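Local coordinates for PUM-HD domain-containing protein (Caenorhabditis elegans, PDB 7CGF) that probably binds the 3'-untranslated regions of messenger RNAs through its Pumilio-repeat domain, captured here in complex with a target RNA, at residues A[247-252]-A[271-276]; A[283-288]-A[314-319]. The protein carries 2 engineered substitutions. All blocks are in the same frame, centred on the assembly; numbering follows the deposited sequence.

Contact 1. Residues A[247-252]-A[271-276]; sequences MVIVTR and EKCLEQ. With nucleotides of chain B.
Ile249 and Val250 each present a CG2 methyl to the sulfur of Cys273. Ile249 CG2 lies 3.9 Å from Cys273 SG, and Val250 CG2 lies 4.0 Å from the same SG. The two methyls come at the sulfur from different directions, so SG rests against both rather than on one. The torsion of Cys273 (chi1 -70°) sets SG beside the backbone N and opposite the carbonyl carbon, on the flank facing helix 243-255. All three residues are buried, and Ile238 of helix 230-240 also packs on Cys273.

Away from this small apolar core the arrangement is looser and polar. Arg252 lies on the exposed flank of its helix, where its NE forms a salt bridge with Asp222. At the exposed side of helix 266-276, Glu275 OE2 is salt-bridged to Lys315 NZ.

Glu271 points to the RNA instead. Its chain is extended beyond CG, and OE2 accepts two hydrogen bonds from guanine G2 of chain B: N1 at 2.7 Å from Glu271 OE2 (153° at the hydrogen) and N2 at 2.9 Å from that same OE2 (140°). An alanine here would take away the carboxylate and would probably leave N1 and N2 of G2 without their shared acceptor. A glutamate reading guanine from the RNA-facing helix, backed by a helix lying mostly in the preceding predicted repeat, is characteristic of the Pumilio repeat domain.

Contact 2. Residues A[283-288]-A[314-319]; sequences SMIVGA and QKMFDQ
The terminal methyl of Met316 carries this contact, pressing on Val286 with Ile285 at a longer distance. Met316 CE is 3.8 Å from Val286 CG2 and equally 3.8 Å from Val286 CA, so the methyl reaches down to the backbone of helix 279-290 as well as touching the branch. Ile285 CG2, 4.2 Å from Met316 CE, adds a second, longer apolar contact. The length of the methionine side chain spans the gap, since the nearest alpha carbons, Val286 CA and Met316 CA, are 7.6 Å apart.

Torsions explain the reach: Met316 runs straight through chi2 (180°) and then bends at chi3 (65°), which turns CE aside from the line of the chain. In Val286, CG1 is anti to the backbone N, and CG2 is left beside that N as the branch that meets the methyl.

The two segments lie in or at the edge of successive Pumilio repeats as predicted from sequence, 252-287 and 294-331, so this contact joins neighbouring units of the helical-repeat domain, with its nearest atom about 6 Å from the bound RNA.

In the next shell, Leu274 of helix 266-276 touches both Ile285 and Met316, while Val286 also meets Glu327 and Val320. To one side of Met316, Phe317 packs on Leu328 and Ile329 of helix 322-332; on the face turned away, Asp318 OD1 is hydrogen-bonded to the hydroxyl of Tyr355. Gln314 NE2 adds two weak bonds to the Asp318 carboxylate, 3.4 Å to OD2 of Asp318 being the straighter at 159°. Further along, Lys282 NZ donates to the carbonyl oxygen of Gln319, tying the end of helix 309-319 back to helix 279-290.

In the fold
Contact 1 closes before contact 2 opens along the chain, and their centres lie 10 Å apart on the same side of the chain's centre, within the PUM-HD region. Helix 266-276, which holds the second segment of contact 1, is followed directly by helix 279-290, which holds the first segment of contact 2. The two contacts touch directly: Glu275 OE2 and Lys315 NZ form a salt bridge at 2.9 Å, Leu274 CD1 packs on Met316 CG at 3.5 Å, and Thr251 OG1 lies 3.5 Å from Met284 CE. Inner helices 266-276 and 309-319 thus meet side by side, as do outer helices 243-255 and 279-290, continuing the curved Pumilio stack whose inner row faces the RNA.

Contact 1. Residues A[247-252]-A[271-276]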
ATOM      1  N   MET A 247      -9.487  21.886   3.047  1.00 20.68           N
ATOM      2  CA  MET A 247      -9.429  23.275   3.490  1.00 24.44           C
ATOM      3  C   MET A 247      -8.589  23.414   4.754  1.00 23.22           C
ATOM      4  O   MET A 247      -7.747  24.315   4.854  1.00 22.13           O
ATOM      5  CB  MET A 247     -10.847  23.826   3.697  1.00 24.91           C
ATOM      6  CG  MET A 247     -10.905  25.196   4.369  1.00 27.83           C
ATOM      7  SD  MET A 247     -10.026  26.442   3.403  1.00 40.56           S
ATOM      8  CE  MET A 247     -10.618  26.081   1.817  1.00 34.52           C
ATOM      9  N   VAL A 248      -8.776  22.514   5.724  1.00 20.93           N
ATOM     10  CA  VAL A 248      -7.996  22.618   6.948  1.00 21.44           C
ATOM     11  C   VAL A 248      -6.514  22.444   6.634  1.00 19.60           C
ATOM     12  O   VAL A 248      -5.662  23.185   7.152  1.00 19.88           O
ATOM     13  CB  VAL A 248      -8.497  21.594   7.985  1.00 23.93           C
ATOM     14  CG1 VAL A 248      -7.527  21.491   9.140  1.00 20.98           C
ATOM     15  CG2 VAL A 248      -9.868  22.010   8.501  1.00 20.42           C
ATOM     16  N   ILE A 249      -6.189  21.484   5.761  1.00 21.99           N
ATOM     17  CA  ILE A 249      -4.786  21.210   5.445  1.00 17.88           C
ATOM     18  C   ILE A 249      -4.177  22.380   4.686  1.00 19.48           C
ATOM     19  O   ILE A 249      -3.092  22.862   5.024  1.00 20.12           O
ATOM     20  CB  ILE A 249      -4.652  19.890   4.668  1.00 16.75           C
ATOM     21  CG1 ILE A 249      -4.915  18.708   5.611  1.00 15.69           C
ATOM     22  CG2 ILE A 249      -3.257  19.757   4.063  1.00 19.55           C
ATOM     23  CD1 ILE A 249      -5.025  17.380   4.888  1.00 17.96           C
ATOM     24  N   VAL A 250      -4.896  22.891   3.680  1.00 20.42           N
ATOM     25  CA  VAL A 250      -4.351  23.978   2.869  1.00 16.69           C
ATOM     26  C   VAL A 250      -4.212  25.242   3.696  1.00 20.43           C
ATOM     27  O   VAL A 250      -3.265  26.016   3.508  1.00 22.33           O
ATOM     28  CB  VAL A 250      -5.234  24.198   1.627  1.00 22.51           C
ATOM     29  CG1 VAL A 250      -4.882  25.516   0.930  1.00 20.83           C
ATOM     30  CG2 VAL A 250      -5.096  23.011   0.686  1.00 21.37           C
ATOM     31  N   THR A 251      -5.158  25.487   4.609  1.00 18.65           N
ATOM     32  CA  THR A 251      -5.032  26.640   5.495  1.00 23.09           C
ATOM     33  C   THR A 251      -3.792  26.513   6.358  1.00 20.69           C
ATOM     34  O   THR A 251      -3.034  27.476   6.517  1.00 21.51           O
ATOM     35  CB  THR A 251      -6.279  26.783   6.371  1.00 23.17           C
ATOM     36  OG1 THR A 251      -7.421  27.016   5.543  1.00 25.22           O
ATOM     37  CG2 THR A 251      -6.141  27.932   7.357  1.00 26.07           C
ATOM     38  N   ARG A 252      -3.560  25.321   6.914  1.00 21.06           N
ATOM     39  CA  ARG A 252      -2.400  25.132   7.779  1.00 23.50           C
ATOM     40  C   ARG A 252      -1.096  25.251   6.998  1.00 20.99           C
ATOM     41  O   ARG A 252      -0.134  25.869   7.478  1.00 21.46           O
ATOM     42  CB  ARG A 252      -2.481  23.779   8.481  1.00 23.20           C
ATOM     43  CG  ARG A 252      -1.412  23.615   9.542  1.00 26.35           C
ATOM     44  CD  ARG A 252      -1.787  22.569  10.567  1.00 34.36           C
ATOM     45  NE  ARG A 252      -0.821  22.565  11.660  1.00 36.34           N
ATOM     46  CZ  ARG A 252      -1.006  23.191  12.815  1.00 38.03           C
ATOM     47  NH1 ARG A 252      -2.137  23.853  13.038  1.00 31.77           N
ATOM     48  NH2 ARG A 252      -0.067  23.146  13.752  1.00 32.09           N
ATOM     49  N   GLU A 271       3.207  19.874  -2.458  1.00 15.16           N
ATOM     50  CA  GLU A 271       3.035  19.502  -3.853  1.00 16.35           C
ATOM     51  C   GLU A 271       1.709  18.793  -4.070  1.00 19.59           C
ATOM     52  O   GLU A 271       1.015  19.047  -5.060  1.00 20.63           O
ATOM     53  CB  GLU A 271       4.199  18.627  -4.316  1.00 22.09           C
ATOM     54  CG  GLU A 271       5.508  19.386  -4.349  1.00 19.22           C
ATOM     55  CD  GLU A 271       6.604  18.626  -5.082  1.00 24.60           C
ATOM     56  OE1 GLU A 271       6.288  17.900  -6.052  1.00 28.83           O
ATOM     57  OE2 GLU A 271       7.780  18.752  -4.681  1.00 24.47           O
ATOM     58  N   LYS A 272       1.331  17.915  -3.137  1.00 19.46           N
ATOM     59  CA  LYS A 272       0.074  17.195  -3.276  1.00 18.90           C
ATOM     60  C   LYS A 272      -1.107  18.151  -3.224  1.00 19.04           C
ATOM     61  O   LYS A 272      -2.093  17.971  -3.954  1.00 22.88           O
ATOM     62  CB  LYS A 272      -0.043  16.130  -2.184  1.00 16.73           C
ATOM     63  CG  LYS A 272      -1.238  15.206  -2.338  1.00 18.45           C
ATOM     64  CD  LYS A 272      -1.044  14.229  -3.485  1.00 20.33           C
ATOM     65  CE  LYS A 272      -2.249  13.296  -3.597  1.00 25.25           C
ATOM     66  NZ  LYS A 272      -2.120  12.333  -4.721  1.00 27.62           N
ATOM     67  N   CYS A 273      -1.041  19.150  -2.343  1.00 17.13           N
ATOM     68  CA  CYS A 273      -2.083  20.180  -2.303  1.00 16.98           C
ATOM     69  C   CYS A 273      -2.230  20.874  -3.647  1.00 23.23           C
ATOM     70  O   CYS A 273      -3.349  21.192  -4.077  1.00 21.57           O
ATOM     71  CB  CYS A 273      -1.766  21.219  -1.236  1.00 19.19           C
ATOM     72  SG  CYS A 273      -1.916  20.639   0.469  1.00 19.61           S
ATOM     73  N   LEU A 274      -1.108  21.150  -4.308  1.00 22.03           N
ATOM     74  CA  LEU A 274      -1.166  21.879  -5.573  1.00 22.06           C
ATOM     75  C   LEU A 274      -1.693  21.006  -6.703  1.00 25.69           C
ATOM     76  O   LEU A 274      -2.356  21.512  -7.616  1.00 27.92           O
ATOM     77  CB  LEU A 274       0.218  22.429  -5.911  1.00 21.56           C
ATOM     78  CG  LEU A 274       0.726  23.533  -4.985  1.00 20.20           C
ATOM     79  CD1 LEU A 274       2.234  23.655  -5.108  1.00 21.47           C
ATOM     80  CD2 LEU A 274       0.054  24.885  -5.271  1.00 19.14           C
ATOM     81  N   GLU A 275      -1.408  19.702  -6.660  1.00 23.79           N
ATOM     82  CA  GLU A 275      -1.893  18.769  -7.672  1.00 30.06           C
ATOM     83  C   GLU A 275      -3.373  18.450  -7.481  1.00 27.31           C
ATOM     84  O   GLU A 275      -4.114  18.322  -8.460  1.00 33.10           O
ATOM     85  CB  GLU A 275      -1.059  17.482  -7.629  1.00 25.45           C
ATOM     86  CG  GLU A 275       0.431  17.695  -7.854  1.00 26.53           C
ATOM     87  CD  GLU A 275       1.287  16.491  -7.459  1.00 33.43           C
ATOM     88  OE1 GLU A 275       0.813  15.608  -6.704  1.00 34.17           O
ATOM     89  OE2 GLU A 275       2.451  16.426  -7.904  1.00 35.50           O
ATOM     90  N   GLN A 276      -3.824  18.339  -6.233  1.00 31.37           N
ATOM     91  CA  GLN A 276      -5.189  17.918  -5.921  1.00 35.07           C
ATOM     92  C   GLN A 276      -6.135  19.065  -5.604  1.00 38.46           C
ATOM     93  O   GLN A 276      -7.356  18.868  -5.644  1.00 39.00           O
ATOM     94  CB  GLN A 276      -5.189  16.966  -4.721  1.00 31.42           C
ATOM     95  CG  GLN A 276      -4.526  15.644  -5.003  1.00 36.53           C
ATOM     96  CD  GLN A 276      -5.466  14.664  -5.666  1.00 40.94           C
ATOM     97  OE1 GLN A 276      -6.688  14.770  -5.527  1.00 42.75           O
ATOM     98  NE2 GLN A 276      -4.907  13.702  -6.392  1.00 41.87           N
TER
ATOM     99  P     G B   2      18.571  14.722  -6.002  1.00 35.12           P
ATOM    100  OP1   G B   2      19.293  13.475  -5.659  1.00 40.63           O
ATOM    101  OP2   G B   2      17.871  14.791  -7.296  1.00 34.12           O
ATOM    102  O5'   G B   2      17.495  14.922  -4.837  1.00 28.52           O
ATOM    103  C5'   G B   2      17.910  15.196  -3.510  1.00 20.67           C
ATOM    104  C4'   G B   2      16.728  15.237  -2.576  1.00 31.25           C
ATOM    105  O4'   G B   2      15.864  16.342  -2.939  1.00 28.50           O
ATOM    106  C3'   G B   2      15.816  14.024  -2.628  1.00 26.49           C
ATOM    107  O3'   G B   2      16.335  12.950  -1.866  1.00 29.48           O
ATOM    108  C2'   G B   2      14.487  14.587  -2.118  1.00 21.46           C
ATOM    109  O2'   G B   2      14.489  14.717  -0.704  1.00 23.22           O
ATOM    110  C1'   G B   2      14.510  15.995  -2.714  1.00 22.73           C
ATOM    111  N9    G B   2      13.763  16.066  -3.984  1.00 23.83           N
ATOM    112  C8    G B   2      14.129  15.660  -5.247  1.00 23.38           C
ATOM    113  N7    G B   2      13.203  15.857  -6.149  1.00 27.79           N
ATOM    114  C5    G B   2      12.149  16.425  -5.439  1.00 27.25           C
ATOM    115  C6    G B   2      10.869  16.863  -5.865  1.00 22.65           C
ATOM    116  O6    G B   2      10.373  16.845  -6.996  1.00 25.34           O
ATOM    117  N1    G B   2      10.127  17.384  -4.799  1.00 21.61           N
ATOM    118  C2    G B   2      10.572  17.476  -3.510  1.00 19.00           C
ATOM    119  N2    G B   2       9.699  17.994  -2.629  1.00 19.84           N
ATOM    120  N3    G B   2      11.762  17.053  -3.092  1.00 19.81           N
ATOM    121  C4    G B   2      12.486  16.557  -4.113  1.00 21.88           C
TER

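Contact 2. Residues A[283-288]-A[314-319]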
ATOM      1  N   SER A 283      -4.936  29.449  -4.791  1.00 23.02           N
ATOM      2  CA  SER A 283      -4.880  30.881  -4.506  1.00 24.72           C
ATOM      3  C   SER A 283      -4.333  31.160  -3.106  1.00 24.59           C
ATOM      4  O   SER A 283      -3.588  32.126  -2.906  1.00 24.03           O
ATOM      5  CB  SER A 283      -6.285  31.484  -4.688  1.00 28.81           C
ATOM      6  OG  SER A 283      -6.378  32.816  -4.216  1.00 40.85           O
ATOM      7  N   MET A 284      -4.704  30.339  -2.118  1.00 23.44           N
ATOM      8  CA  MET A 284      -4.197  30.543  -0.763  1.00 21.99           C
ATOM      9  C   MET A 284      -2.694  30.298  -0.681  1.00 21.49           C
ATOM     10  O   MET A 284      -1.976  31.047  -0.004  1.00 20.44           O
ATOM     11  CB  MET A 284      -4.934  29.630   0.210  1.00 22.32           C
ATOM     12  CG  MET A 284      -6.403  29.979   0.313  1.00 25.84           C
ATOM     13  SD  MET A 284      -7.275  28.744   1.255  1.00 30.90           S
ATOM     14  CE  MET A 284      -6.341  28.860   2.783  1.00 26.85           C
ATOM     15  N   ILE A 285      -2.213  29.240  -1.340  1.00 21.22           N
ATOM     16  CA  ILE A 285      -0.784  28.921  -1.318  1.00 18.36           C
ATOM     17  C   ILE A 285       0.007  29.980  -2.079  1.00 23.42           C
ATOM     18  O   ILE A 285       1.025  30.479  -1.589  1.00 21.41           O
ATOM     19  CB  ILE A 285      -0.537  27.512  -1.887  1.00 21.80           C
ATOM     20  CG1 ILE A 285      -1.234  26.463  -1.021  1.00 21.28           C
ATOM     21  CG2 ILE A 285       0.969  27.217  -1.993  1.00 25.81           C
ATOM     22  CD1 ILE A 285      -1.275  25.068  -1.655  1.00 22.44           C
ATOM     23  N   VAL A 286      -0.466  30.357  -3.273  1.00 22.85           N
ATOM     24  CA  VAL A 286       0.195  31.417  -4.045  1.00 23.03           C
ATOM     25  C   VAL A 286       0.235  32.727  -3.258  1.00 25.99           C
ATOM     26  O   VAL A 286       1.265  33.416  -3.219  1.00 26.32           O
ATOM     27  CB  VAL A 286      -0.495  31.598  -5.408  1.00 24.13           C
ATOM     28  CG1 VAL A 286       0.051  32.832  -6.118  1.00 26.08           C
ATOM     29  CG2 VAL A 286      -0.287  30.368  -6.276  1.00 27.90           C
ATOM     30  N   GLY A 287      -0.875  33.095  -2.616  1.00 22.89           N
ATOM     31  CA  GLY A 287      -0.893  34.335  -1.857  1.00 23.85           C
ATOM     32  C   GLY A 287       0.078  34.322  -0.695  1.00 28.37           C
ATOM     33  O   GLY A 287       0.728  35.328  -0.403  1.00 27.53           O
ATOM     34  N   ALA A 288       0.194  33.178  -0.017  1.00 21.82           N
ATOM     35  CA  ALA A 288       1.175  33.048   1.053  1.00 25.89           C
ATOM     36  C   ALA A 288       2.584  33.198   0.512  1.00 24.13           C
ATOM     37  O   ALA A 288       3.440  33.837   1.142  1.00 28.02           O
ATOM     38  CB  ALA A 288       1.019  31.690   1.744  1.00 25.70           C
ATOM     39  N   GLN A 314       8.594  25.203  -8.279  1.00 23.08           N
ATOM     40  CA  GLN A 314       8.393  24.669  -9.618  1.00 26.07           C
ATOM     41  C   GLN A 314       7.003  24.055  -9.765  1.00 28.93           C
ATOM     42  O   GLN A 314       6.321  24.272 -10.771  1.00 26.05           O
ATOM     43  CB  GLN A 314       9.481  23.639  -9.928  1.00 29.54           C
ATOM     44  CG  GLN A 314       9.342  22.982 -11.287  1.00 31.26           C
ATOM     45  CD  GLN A 314       9.779  23.902 -12.408  1.00 43.33           C
ATOM     46  OE1 GLN A 314      10.713  24.689 -12.245  1.00 48.55           O
ATOM     47  NE2 GLN A 314       9.110  23.811 -13.553  1.00 43.66           N
ATOM     48  N   LYS A 315       6.564  23.282  -8.769  1.00 24.27           N
ATOM     49  CA  LYS A 315       5.236  22.681  -8.844  1.00 23.73           C
ATOM     50  C   LYS A 315       4.140  23.746  -8.886  1.00 22.08           C
ATOM     51  O   LYS A 315       3.136  23.584  -9.584  1.00 26.20           O
ATOM     52  CB  LYS A 315       5.036  21.743  -7.653  1.00 23.47           C
ATOM     53  CG  LYS A 315       3.715  20.977  -7.653  1.00 22.94           C
ATOM     54  CD  LYS A 315       3.577  20.027  -8.840  1.00 27.34           C
ATOM     55  CE  LYS A 315       4.618  18.914  -8.816  1.00 27.98           C
ATOM     56  NZ  LYS A 315       4.227  17.829  -9.752  1.00 30.31           N
ATOM     57  N   MET A 316       4.302  24.824  -8.122  1.00 20.44           N
ATOM     58  CA  MET A 316       3.348  25.931  -8.164  1.00 24.38           C
ATOM     59  C   MET A 316       3.206  26.478  -9.576  1.00 25.47           C
ATOM     60  O   MET A 316       2.096  26.564 -10.108  1.00 27.34           O
ATOM     61  CB  MET A 316       3.787  27.047  -7.225  1.00 27.05           C
ATOM     62  CG  MET A 316       3.876  26.659  -5.774  1.00 32.11           C
ATOM     63  SD  MET A 316       4.413  28.073  -4.816  1.00 49.90           S
ATOM     64  CE  MET A 316       3.035  29.076  -5.095  1.00 15.17           C
ATOM     65  N   PHE A 317       4.328  26.849 -10.203  1.00 26.66           N
ATOM     66  CA  PHE A 317       4.276  27.361 -11.570  1.00 29.21           C
ATOM     67  C   PHE A 317       3.584  26.378 -12.503  1.00 33.06           C
ATOM     68  O   PHE A 317       2.808  26.778 -13.377  1.00 33.93           O
ATOM     69  CB  PHE A 317       5.686  27.664 -12.086  1.00 28.43           C
ATOM     70  CG  PHE A 317       6.203  29.025 -11.709  1.00 31.09           C
ATOM     71  CD1 PHE A 317       6.786  29.250 -10.472  1.00 31.49           C
ATOM     72  CD2 PHE A 317       6.137  30.081 -12.614  1.00 35.13           C
ATOM     73  CE1 PHE A 317       7.282  30.511 -10.123  1.00 30.88           C
ATOM     74  CE2 PHE A 317       6.627  31.344 -12.273  1.00 30.13           C
ATOM     75  CZ  PHE A 317       7.199  31.562 -11.034  1.00 26.74           C
ATOM     76  N   ASP A 318       3.835  25.080 -12.324  1.00 28.20           N
ATOM     77  CA  ASP A 318       3.267  24.100 -13.239  1.00 28.81           C
ATOM     78  C   ASP A 318       1.771  23.883 -13.031  1.00 31.15           C
ATOM     79  O   ASP A 318       1.092  23.450 -13.969  1.00 33.81           O
ATOM     80  CB  ASP A 318       4.018  22.769 -13.106  1.00 35.97           C
ATOM     81  CG  ASP A 318       5.495  22.887 -13.472  1.00 40.96           C
ATOM     82  OD1 ASP A 318       5.882  23.876 -14.143  1.00 45.92           O
ATOM     83  OD2 ASP A 318       6.277  21.984 -13.094  1.00 49.53           O
ATOM     84  N   GLN A 319       1.228  24.197 -11.849  1.00 26.29           N
ATOM     85  CA  GLN A 319      -0.126  23.781 -11.496  1.00 26.00           C
ATOM     86  C   GLN A 319      -1.155  24.898 -11.390  1.00 28.57           C
ATOM     87  O   GLN A 319      -2.352  24.596 -11.362  1.00 31.06           O
ATOM     88  CB  GLN A 319      -0.119  23.019 -10.160  1.00 26.32           C
ATOM     89  CG  GLN A 319       0.695  21.733 -10.173  1.00 27.65           C
ATOM     90  CD  GLN A 319      -0.000  20.596 -10.899  1.00 30.14           C
ATOM     91  OE1 GLN A 319      -1.230  20.476 -10.870  1.00 31.43           O
ATOM     92  NE2 GLN A 319       0.787  19.743 -11.544  1.00 37.62           N
TER